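Local coordinates for putative uncharacterized protein TTHB189 (Thermus thermophilus, PDB 2ZCA) that probably serves as the Cse2 (CasB) component of type I-E CRISPR immunity, which protects the cell against viruses and other mobile genetic elements, at residues Gly74-Gly79 against Asp127-Leu132; Arg80-Ala85 against Ala147-Glu152; Arg24-Arg29 against Gly36-Ala41. All blocks are in the same frame, centred on the assembly; numbering follows the deposited sequence.

The three contacts belong to an all-helical Cse2 fold. Interactions 1 and 2 touch, their centres about 12 Å apart: the linker 74-79 leads through Arg-80 and the N-cap Thr-81 into helix 82-90, and helices 128-136 and 144-155 follow each other in the chain. Both use an N-cap and a carboxylate, but interaction 1 is a partly buried loop meeting a helix start, whereas interaction 2 is a buried helix pair joined by a Thr-81 to Glu-152 hydrogen bond and two bridging waters, the glutamate held by a salt bridge within its own helix. Interaction 3, centred about 27 Å from interaction 2 across the chain's centre, is local, partly buried van der Waals packing of alanine, phenylalanine, tyrosine and the aliphatic part of an arginine.

Interaction 1 (Gly74-Gly79 against Asp127-Leu132)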
loop_
_atom_site.group_PDB
_atom_site.type_symbol
_atom_site.label_atom_id
_atom_site.label_comp_id
_atom_site.label_asym_id
_atom_site.label_seq_id
_atom_site.Cartn_x
_atom_site.Cartn_y
_atom_site.Cartn_z
ATOM N N GLY A 74 3.639 5.702 -9.132
ATOM C CA GLY A 74 2.367 6.395 -9.013
ATOM C C GLY A 74 1.242 5.933 -9.922
ATOM O O GLY A 74 0.276 6.664 -10.133
ATOM N N ASP A 75 1.347 4.724 -10.460
ATOM C CA ASP A 75 0.300 4.222 -11.346
ATOM C C ASP A 75 -0.920 3.748 -10.561
ATOM O O ASP A 75 -1.111 2.553 -10.328
ATOM C CB ASP A 75 0.841 3.092 -12.227
ATOM C CG ASP A 75 -0.177 2.619 -13.258
ATOM O OD1 ASP A 75 -1.095 3.397 -13.599
ATOM O OD2 ASP A 75 -0.048 1.477 -13.741
ATOM N N HIS A 76 -1.743 4.704 -10.152
ATOM C CA HIS A 76 -2.955 4.398 -9.403
ATOM C C HIS A 76 -4.091 4.052 -10.361
ATOM O O HIS A 76 -4.437 4.841 -11.240
ATOM C CB HIS A 76 -3.349 5.591 -8.530
ATOM C CG HIS A 76 -4.709 5.467 -7.920
ATOM N ND1 HIS A 76 -5.815 6.118 -8.423
ATOM C CD2 HIS A 76 -5.151 4.729 -6.873
ATOM C CE1 HIS A 76 -6.880 5.787 -7.715
ATOM N NE2 HIS A 76 -6.504 4.946 -6.768
ATOM N N GLN A 77 -4.655 2.860 -10.193
ATOM C CA GLN A 77 -5.756 2.396 -11.027
ATOM C C GLN A 77 -6.967 2.164 -10.132
ATOM O O GLN A 77 -7.088 1.115 -9.498
ATOM C CB GLN A 77 -5.380 1.088 -11.726
ATOM C CG GLN A 77 -4.225 1.196 -12.711
ATOM C CD GLN A 77 -4.578 2.001 -13.950
ATOM O OE1 GLN A 77 -5.641 1.814 -14.543
ATOM N NE2 GLN A 77 -3.677 2.893 -14.356
ATOM N N VAL A 78 -7.856 3.148 -10.072
ATOM C CA VAL A 78 -9.046 3.036 -9.241
ATOM C C VAL A 78 -9.845 1.789 -9.603
ATOM O O VAL A 78 -10.082 1.509 -10.779
ATOM C CB VAL A 78 -9.953 4.286 -9.385
ATOM C CG1 VAL A 78 -10.326 4.495 -10.839
ATOM C CG2 VAL A 78 -11.205 4.124 -8.528
ATOM N N GLY A 79 -10.242 1.028 -8.590
ATOM C CA GLY A 79 -11.017 -0.174 -8.841
ATOM C C GLY A 79 -10.205 -1.452 -8.958
ATOM O O GLY A 79 -10.713 -2.540 -8.675
ATOM N N ASP A 127 -5.220 0.140 -6.972
ATOM C CA ASP A 127 -5.927 1.203 -6.264
ATOM C C ASP A 127 -5.223 1.480 -4.940
ATOM O O ASP A 127 -5.410 0.747 -3.969
ATOM C CB ASP A 127 -7.380 0.779 -5.996
ATOM C CG ASP A 127 -8.260 1.934 -5.528
ATOM O OD1 ASP A 127 -7.788 2.774 -4.736
ATOM O OD2 ASP A 127 -9.439 1.993 -5.941
ATOM N N PHE A 128 -4.422 2.544 -4.904
ATOM C CA PHE A 128 -3.677 2.903 -3.702
ATOM C C PHE A 128 -4.522 3.564 -2.623
ATOM O O PHE A 128 -4.138 3.590 -1.455
ATOM C CB PHE A 128 -2.490 3.790 -4.083
ATOM C CG PHE A 128 -1.365 3.029 -4.723
ATOM C CD1 PHE A 128 -0.520 2.237 -3.951
ATOM C CD2 PHE A 128 -1.176 3.063 -6.100
ATOM C CE1 PHE A 128 0.498 1.486 -4.543
ATOM C CE2 PHE A 128 -0.159 2.315 -6.702
ATOM C CZ PHE A 128 0.676 1.527 -5.923
ATOM N N ALA A 129 -5.680 4.089 -3.008
ATOM C CA ALA A 129 -6.576 4.708 -2.048
ATOM C C ALA A 129 -7.188 3.588 -1.208
ATOM O O ALA A 129 -7.186 3.646 0.021
ATOM C CB ALA A 129 -7.666 5.490 -2.772
ATOM N N ARG A 130 -7.701 2.559 -1.875
ATOM C CA ARG A 130 -8.291 1.426 -1.165
ATOM C C ARG A 130 -7.202 0.672 -0.412
ATOM O O ARG A 130 -7.441 0.125 0.661
ATOM C CB ARG A 130 -9.008 0.478 -2.145
ATOM C CG ARG A 130 -9.650 -0.748 -1.482
ATOM C CD ARG A 130 -10.541 -0.377 -0.285
ATOM N NE ARG A 130 -11.724 0.401 -0.652
ATOM C CZ ARG A 130 -12.879 -0.119 -1.066
ATOM N NH1 ARG A 130 -13.025 -1.435 -1.171
ATOM N NH2 ARG A 130 -13.895 0.680 -1.362
ATOM N N LEU A 131 -5.994 0.642 -0.963
ATOM C CA LEU A 131 -4.910 -0.053 -0.283
ATOM C C LEU A 131 -4.656 0.557 1.101
ATOM O O LEU A 131 -4.507 -0.166 2.086
ATOM C CB LEU A 131 -3.624 -0.010 -1.119
ATOM C CG LEU A 131 -2.442 -0.765 -0.500
ATOM C CD1 LEU A 131 -2.838 -2.221 -0.250
ATOM C CD2 LEU A 131 -1.229 -0.694 -1.425
ATOM N N LEU A 132 -4.613 1.884 1.185
ATOM C CA LEU A 132 -4.378 2.521 2.478
ATOM C C LEU A 132 -5.575 2.332 3.410
ATOM O O LEU A 132 -5.404 2.009 4.583
ATOM C CB LEU A 132 -4.087 4.017 2.317
ATOM C CG LEU A 132 -3.912 4.769 3.642
ATOM C CD1 LEU A 132 -2.763 4.153 4.437
ATOM C CD2 LEU A 132 -3.655 6.244 3.376
#
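Asp-127, the N-cap of helix 128-136, ties that helix start to the linker 74-79, which leads from helix 56-71 to helix 82-90. Its CG stands anti to the backbone N (chi1 -168°). OD1 serves chiefly its own helix start, taking a straight bond from Arg-130 N (2.9 Å) from above the carboxylate plane and a weak one from Ala-129 N. OD2 faces the linker and receives Gly-79 N on its anti side, also at 2.9 Å and nearly straight at 172°. Gly-79 takes backbone angles at which a side chain would run into the carbonyl oxygen before it. His-76 adds a weaker link: its CG is likewise anti to the backbone N (chi1 169°), and NE2 donates a weak hydrogen bond to OD1 at 3.2 Å, near the plane of the imidazole, which is perpendicular to the carboxylate. OD1 therefore gathers three donors, two of them weak. The imidazole lies alongside the Asp-127 side chain, pointing the same way, with Val-78 N above one face toward the rim. On helix 3-15, Leu-8 and Lys-12 touch it. Phe-128 turns its ring edge to the linker, CD2 against His-76 CA at 4.0 Å and CE2 against Asp-75 O, while Leu-68 of helix 56-71 touches the same side chain. Within the linker, Asp-75 centres an inverse gamma turn, and Gln-77 NE2 donates to the syn side of Asp-75 OD1 at 2.7 Å. At the imidazole edge, His-76 CD2 comes within 3.0 Å of Phe-128 N.

Interaction 2 (Arg80-Ala85 against Ala147-Glu152); sequences RTLARA and ARWARE
Thr-81 and Glu-152 make the direct polar link between 80-85 and 147-152: Thr-81 OG1 donates to Glu-152 OE1 at 2.9 Å, approaching from above the carboxylate plane, 60° out of it. With chi1 at 66°, OG1 lies between the backbone N and the carbonyl carbon, where it also accepts from Arg-84 N as the N-cap of helix 82-90. One hydroxyl thus caps its own helix and bonds to the other. Two waters extend the polar contact. Water 1 accepts from Ala-83 N and donates to Glu-152 OE1 (2.8 Å), so OE1 has two donors; water 2 accepts from Arg-84 NE and donates to Glu-152 O. The far end of Arg-84 turns back to the linker, NH1 bonding Gly-79 O. Charge is paired within helix 144-155, where Arg-148 grips Glu-152 OE2 side-on through NE (2.9 Å) and NH1, both from the same face of the carboxylate. OE2 lies in the guanidinium plane, and Arg-148 NH1 has a second acidic partner in Asp-134. Within the all-helical Cse2 fold this is a buried pairing of helices 82-90 and 144-155, with a small residue at the close approach: Ala-83 CB sits 3.5 Å from Trp-149 O and 4.2 Å from Trp-149 CB. Apolar contact continues where Leu-82 CD2 meets the indole at CH2 (4.0 Å) and CZ3. Leu-115 of helix 111-121 touches both Leu-82 and Trp-149, and the indole NE1 is hydrogen-bonded to Asp-134. At the exposed margin Arg-84 crosses Glu-152 at about a right angle, its NE 4.1 Å from Glu-152 CB.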
loop_
_atom_site.group_PDB
_atom_site.type_symbol
_atom_site.label_atom_id
_atom_site.label_comp_id
_atom_site.label_asym_id
_atom_site.label_seq_id
_atom_site.Cartn_x
_atom_site.Cartn_y
_atom_site.Cartn_z
ATOM N N ARG A 80 -8.950 -1.337 -9.385
ATOM C CA ARG A 80 -8.101 -2.512 -9.513
ATOM C C ARG A 80 -7.368 -2.725 -8.198
ATOM O O ARG A 80 -6.237 -2.271 -8.023
ATOM C CB ARG A 80 -7.091 -2.333 -10.652
ATOM C CG ARG A 80 -6.271 -3.591 -10.924
ATOM C CD ARG A 80 -5.650 -3.575 -12.311
ATOM N NE ARG A 80 -5.056 -4.865 -12.655
ATOM C CZ ARG A 80 -3.781 -5.187 -12.466
ATOM N NH1 ARG A 80 -2.942 -4.310 -11.932
ATOM N NH2 ARG A 80 -3.343 -6.389 -12.821
ATOM N N THR A 81 -8.022 -3.416 -7.269
ATOM C CA THR A 81 -7.433 -3.667 -5.956
ATOM C C THR A 81 -6.292 -4.660 -6.044
ATOM O O THR A 81 -6.188 -5.417 -7.012
ATOM C CB THR A 81 -8.474 -4.226 -4.972
ATOM O OG1 THR A 81 -8.886 -5.526 -5.408
ATOM C CG2 THR A 81 -9.683 -3.312 -4.899
ATOM N N LEU A 82 -5.434 -4.659 -5.028
ATOM C CA LEU A 82 -4.310 -5.577 -5.004
ATOM C C LEU A 82 -4.808 -7.015 -5.111
ATOM O O LEU A 82 -4.204 -7.832 -5.801
ATOM C CB LEU A 82 -3.496 -5.402 -3.714
ATOM C CG LEU A 82 -2.302 -6.352 -3.548
ATOM C CD1 LEU A 82 -1.406 -6.298 -4.783
ATOM C CD2 LEU A 82 -1.510 -5.960 -2.310
ATOM N N ALA A 83 -5.918 -7.322 -4.439
ATOM C CA ALA A 83 -6.465 -8.677 -4.483
ATOM C C ALA A 83 -6.841 -9.070 -5.906
ATOM O O ALA A 83 -6.577 -10.193 -6.332
ATOM C CB ALA A 83 -7.688 -8.791 -3.570
ATOM N N ARG A 84 -7.468 -8.151 -6.636
ATOM C CA ARG A 84 -7.852 -8.428 -8.014
ATOM C C ARG A 84 -6.603 -8.561 -8.885
ATOM O O ARG A 84 -6.527 -9.436 -9.747
ATOM C CB ARG A 84 -8.771 -7.319 -8.538
ATOM C CG ARG A 84 -10.168 -7.376 -7.916
ATOM C CD ARG A 84 -10.985 -6.105 -8.126
ATOM N NE ARG A 84 -12.306 -6.225 -7.508
ATOM C CZ ARG A 84 -13.153 -5.214 -7.328
ATOM N NH1 ARG A 84 -12.825 -3.987 -7.717
ATOM N NH2 ARG A 84 -14.330 -5.430 -6.754
ATOM N N ALA A 85 -5.616 -7.704 -8.647
ATOM C CA ALA A 85 -4.375 -7.752 -9.411
ATOM C C ALA A 85 -3.644 -9.069 -9.166
ATOM O O ALA A 85 -2.992 -9.602 -10.069
ATOM C CB ALA A 85 -3.477 -6.576 -9.035
ATOM N N ALA A 147 -11.316 -10.710 4.767
ATOM C CA ALA A 147 -12.421 -11.460 4.182
ATOM C C ALA A 147 -12.861 -10.814 2.870
ATOM O O ALA A 147 -13.202 -11.512 1.916
ATOM C CB ALA A 147 -13.594 -11.525 5.156
ATOM N N ARG A 148 -12.847 -9.484 2.819
ATOM C CA ARG A 148 -13.258 -8.782 1.604
ATOM C C ARG A 148 -12.236 -8.993 0.490
ATOM O O ARG A 148 -12.599 -9.070 -0.686
ATOM C CB ARG A 148 -13.433 -7.283 1.862
ATOM C CG ARG A 148 -14.385 -6.609 0.871
ATOM C CD ARG A 148 -14.175 -5.102 0.811
ATOM N NE ARG A 148 -12.979 -4.769 0.042
ATOM C CZ ARG A 148 -11.962 -4.050 0.508
ATOM N NH1 ARG A 148 -10.916 -3.800 -0.271
ATOM N NH2 ARG A 148 -11.990 -3.585 1.750
ATOM N N TRP A 149 -10.958 -9.079 0.851
ATOM C CA TRP A 149 -9.928 -9.310 -0.154
ATOM C C TRP A 149 -10.173 -10.685 -0.765
ATOM O O TRP A 149 -10.062 -10.870 -1.978
ATOM C CB TRP A 149 -8.533 -9.249 0.477
ATOM C CG TRP A 149 -8.012 -7.851 0.614
ATOM C CD1 TRP A 149 -8.746 -6.718 0.822
ATOM C CD2 TRP A 149 -6.640 -7.441 0.584
ATOM N NE1 TRP A 149 -7.914 -5.625 0.923
ATOM C CE2 TRP A 149 -6.616 -6.041 0.781
ATOM C CE3 TRP A 149 -5.427 -8.120 0.411
ATOM C CZ2 TRP A 149 -5.425 -5.305 0.809
ATOM C CZ3 TRP A 149 -4.240 -7.386 0.437
ATOM C CH2 TRP A 149 -4.252 -5.993 0.635
ATOM N N ALA A 150 -10.514 -11.649 0.082
ATOM C CA ALA A 150 -10.790 -12.996 -0.394
ATOM C C ALA A 150 -11.969 -12.948 -1.361
ATOM O O ALA A 150 -11.967 -13.632 -2.384
ATOM C CB ALA A 150 -11.099 -13.918 0.780
ATOM N N ARG A 151 -12.966 -12.127 -1.037
ATOM C CA ARG A 151 -14.152 -11.966 -1.879
ATOM C C ARG A 151 -13.764 -11.384 -3.241
ATOM O O ARG A 151 -14.251 -11.827 -4.283
ATOM C CB ARG A 151 -15.159 -11.028 -1.205
ATOM C CG ARG A 151 -16.508 -10.920 -1.921
ATOM C CD ARG A 151 -17.380 -9.824 -1.307
ATOM N NE ARG A 151 -16.913 -8.488 -1.674
ATOM C CZ ARG A 151 -17.280 -7.366 -1.058
ATOM N NH1 ARG A 151 -18.122 -7.412 -0.035
ATOM N NH2 ARG A 151 -16.809 -6.196 -1.470
ATOM N N GLU A 152 -12.886 -10.385 -3.230
ATOM C CA GLU A 152 -12.444 -9.755 -4.471
ATOM C C GLU A 152 -11.617 -10.716 -5.322
ATOM O O GLU A 152 -11.762 -10.761 -6.546
ATOM C CB GLU A 152 -11.610 -8.503 -4.163
ATOM C CG GLU A 152 -12.291 -7.511 -3.234
ATOM C CD GLU A 152 -11.437 -6.286 -2.946
ATOM O OE1 GLU A 152 -10.191 -6.389 -3.024
ATOM O OE2 GLU A 152 -12.011 -5.224 -2.626
HETATM O O HOH W 1 -7.511 -5.870 -2.260
HETATM O O HOH W 2 -13.271 -8.721 -7.926
#

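Interaction 3 (Arg24-Arg29 against Gly36-Ala41); sequences RAAFRR and GAYPRA
Ala-26 and Ala-41 bring the two backbones within 5.0 Å, CA to CA, where the C-terminal part of helix 20-29 meets the short 3-10 turn 39-41. That turn is secured by a bond from Ala-41 N to Tyr-38 O. The bare methyl of Ala-26 fits against this backbone, CB lying 3.5 Å from Arg-40 O and 3.9 Å from Ala-41 CA. Tyr-38 extends toward the helix with CG anti to its backbone N (chi1 -174°), and its ring passes obliquely by Ala-26 O, 3.5 Å from CE2. The phenol end then meets the aliphatic start of Arg-29, whose CG is 3.2 Å from Tyr-38 OH and 3.5 Å from CZ. The arrangement is a helix-loop-helix connection: the chain leaves helix 20-29, folds back over it and enters helix 42-49. Arg-29 and Tyr-38 cross at about a right angle, the guanidinium and phenol planes 85° apart, and it is the methylene groups that touch the tyrosine. Phe-33, in the intervening loop, also meets the Tyr-38 ring. On the inner side the CB bond of Phe-27 leads away from 36-41, but the ring end comes back nearer, CD1 packing on Ala-41 CB at 4.1 Å. The same phenyl group is packed by Val-45 of helix 42-49, Ala-66 and Ala-70 of helix 56-71, and Leu-11 and Leu-14 of helix 3-15.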
loop_
_atom_site.group_PDB
_atom_site.type_symbol
_atom_site.label_atom_id
_atom_site.label_comp_id
_atom_site.label_asym_id
_atom_site.label_seq_id
_atom_site.Cartn_x
_atom_site.Cartn_y
_atom_site.Cartn_z
ATOM N N ARG A 24 10.209 10.556 -4.730
ATOM C CA ARG A 24 10.186 9.176 -5.198
ATOM C C ARG A 24 11.452 8.459 -4.751
ATOM O O ARG A 24 11.404 7.304 -4.343
ATOM C CB ARG A 24 10.085 9.108 -6.727
ATOM C CG ARG A 24 9.971 7.675 -7.262
ATOM C CD ARG A 24 10.084 7.615 -8.781
ATOM N NE ARG A 24 9.681 6.313 -9.318
ATOM C CZ ARG A 24 10.355 5.178 -9.154
ATOM N NH1 ARG A 24 11.486 5.158 -8.464
ATOM N NH2 ARG A 24 9.892 4.053 -9.685
ATOM N N ALA A 25 12.587 9.149 -4.835
ATOM C CA ALA A 25 13.856 8.559 -4.432
ATOM C C ALA A 25 13.808 8.147 -2.965
ATOM O O ALA A 25 14.274 7.065 -2.600
ATOM C CB ALA A 25 14.998 9.551 -4.666
ATOM N N ALA A 26 13.236 9.006 -2.123
ATOM C CA ALA A 26 13.141 8.708 -0.698
ATOM C C ALA A 26 12.136 7.588 -0.442
ATOM O O ALA A 26 12.410 6.669 0.330
ATOM C CB ALA A 26 12.740 9.956 0.077
ATOM N N PHE A 27 10.974 7.670 -1.085
ATOM C CA PHE A 27 9.952 6.645 -0.909
ATOM C C PHE A 27 10.446 5.291 -1.411
ATOM O O PHE A 27 10.262 4.266 -0.748
ATOM C CB PHE A 27 8.664 7.007 -1.661
ATOM C CG PHE A 27 7.922 8.188 -1.092
ATOM C CD1 PHE A 27 8.011 8.510 0.259
ATOM C CD2 PHE A 27 7.081 8.947 -1.903
ATOM C CE1 PHE A 27 7.271 9.571 0.792
ATOM C CE2 PHE A 27 6.336 10.007 -1.379
ATOM C CZ PHE A 27 6.433 10.319 -0.029
ATOM N N ARG A 28 11.073 5.284 -2.583
ATOM C CA ARG A 28 11.564 4.036 -3.155
ATOM C C ARG A 28 12.629 3.406 -2.267
ATOM O O ARG A 28 12.592 2.207 -1.996
ATOM C CB ARG A 28 12.123 4.278 -4.563
ATOM C CG ARG A 28 12.659 3.021 -5.228
ATOM C CD ARG A 28 11.556 1.992 -5.487
ATOM N NE ARG A 28 12.096 0.762 -6.056
ATOM C CZ ARG A 28 12.824 -0.125 -5.385
ATOM N NH1 ARG A 28 13.105 0.067 -4.101
ATOM N NH2 ARG A 28 13.294 -1.200 -6.005
ATOM N N ARG A 29 13.573 4.215 -1.805
ATOM C CA ARG A 29 14.630 3.708 -0.948
ATOM C C ARG A 29 14.089 3.229 0.403
ATOM O O ARG A 29 14.649 2.312 1.003
ATOM C CB ARG A 29 15.699 4.785 -0.742
ATOM C CG ARG A 29 16.819 4.385 0.208
ATOM C CD ARG A 29 17.499 3.091 -0.227
ATOM N NE ARG A 29 18.585 2.726 0.677
ATOM C CZ ARG A 29 19.249 1.575 0.628
ATOM N NH1 ARG A 29 18.940 0.664 -0.285
ATOM N NH2 ARG A 29 20.223 1.333 1.496
ATOM N N GLY A 36 8.155 3.943 8.096
ATOM C CA GLY A 36 8.262 4.982 9.105
ATOM C C GLY A 36 9.607 5.032 9.797
ATOM O O GLY A 36 9.781 5.787 10.754
ATOM N N ALA A 37 10.561 4.243 9.316
ATOM C CA ALA A 37 11.889 4.217 9.915
ATOM C C ALA A 37 12.981 4.690 8.960
ATOM O O ALA A 37 14.146 4.346 9.135
ATOM C CB ALA A 37 12.205 2.808 10.414
ATOM N N TYR A 38 12.605 5.467 7.945
ATOM C CA TYR A 38 13.575 5.990 6.983
ATOM C C TYR A 38 13.463 7.518 7.038
ATOM O O TYR A 38 12.520 8.105 6.509
ATOM C CB TYR A 38 13.274 5.472 5.567
ATOM C CG TYR A 38 14.328 5.861 4.551
ATOM C CD1 TYR A 38 15.639 5.400 4.667
ATOM C CD2 TYR A 38 14.030 6.738 3.507
ATOM C CE1 TYR A 38 16.631 5.809 3.771
ATOM C CE2 TYR A 38 15.016 7.152 2.605
ATOM C CZ TYR A 38 16.312 6.683 2.747
ATOM O OH TYR A 38 17.291 7.096 1.868
ATOM N N PRO A 39 14.430 8.180 7.692
ATOM C CA PRO A 39 14.440 9.639 7.833
ATOM C C PRO A 39 14.136 10.490 6.606
ATOM O O PRO A 39 13.313 11.399 6.681
ATOM C CB PRO A 39 15.832 9.917 8.393
ATOM C CG PRO A 39 16.071 8.722 9.257
ATOM C CD PRO A 39 15.614 7.593 8.348
ATOM N N ARG A 40 14.779 10.206 5.478
ATOM C CA ARG A 40 14.560 11.031 4.290
ATOM C C ARG A 40 13.140 11.048 3.719
ATOM O O ARG A 40 12.781 11.955 2.968
ATOM C CB ARG A 40 15.566 10.658 3.198
ATOM C CG ARG A 40 17.019 10.921 3.593
ATOM C CD ARG A 40 17.263 12.384 3.983
ATOM N NE ARG A 40 18.594 12.575 4.564
ATOM C CZ ARG A 40 19.093 13.745 4.960
ATOM N NH1 ARG A 40 18.377 14.856 4.842
ATOM N NH2 ARG A 40 20.313 13.801 5.483
ATOM N N ALA A 41 12.325 10.062 4.073
ATOM C CA ALA A 41 10.953 10.035 3.577
ATOM C C ALA A 41 10.035 10.895 4.442
ATOM O O ALA A 41 8.987 11.346 3.987
ATOM C CB ALA A 41 10.431 8.596 3.546
#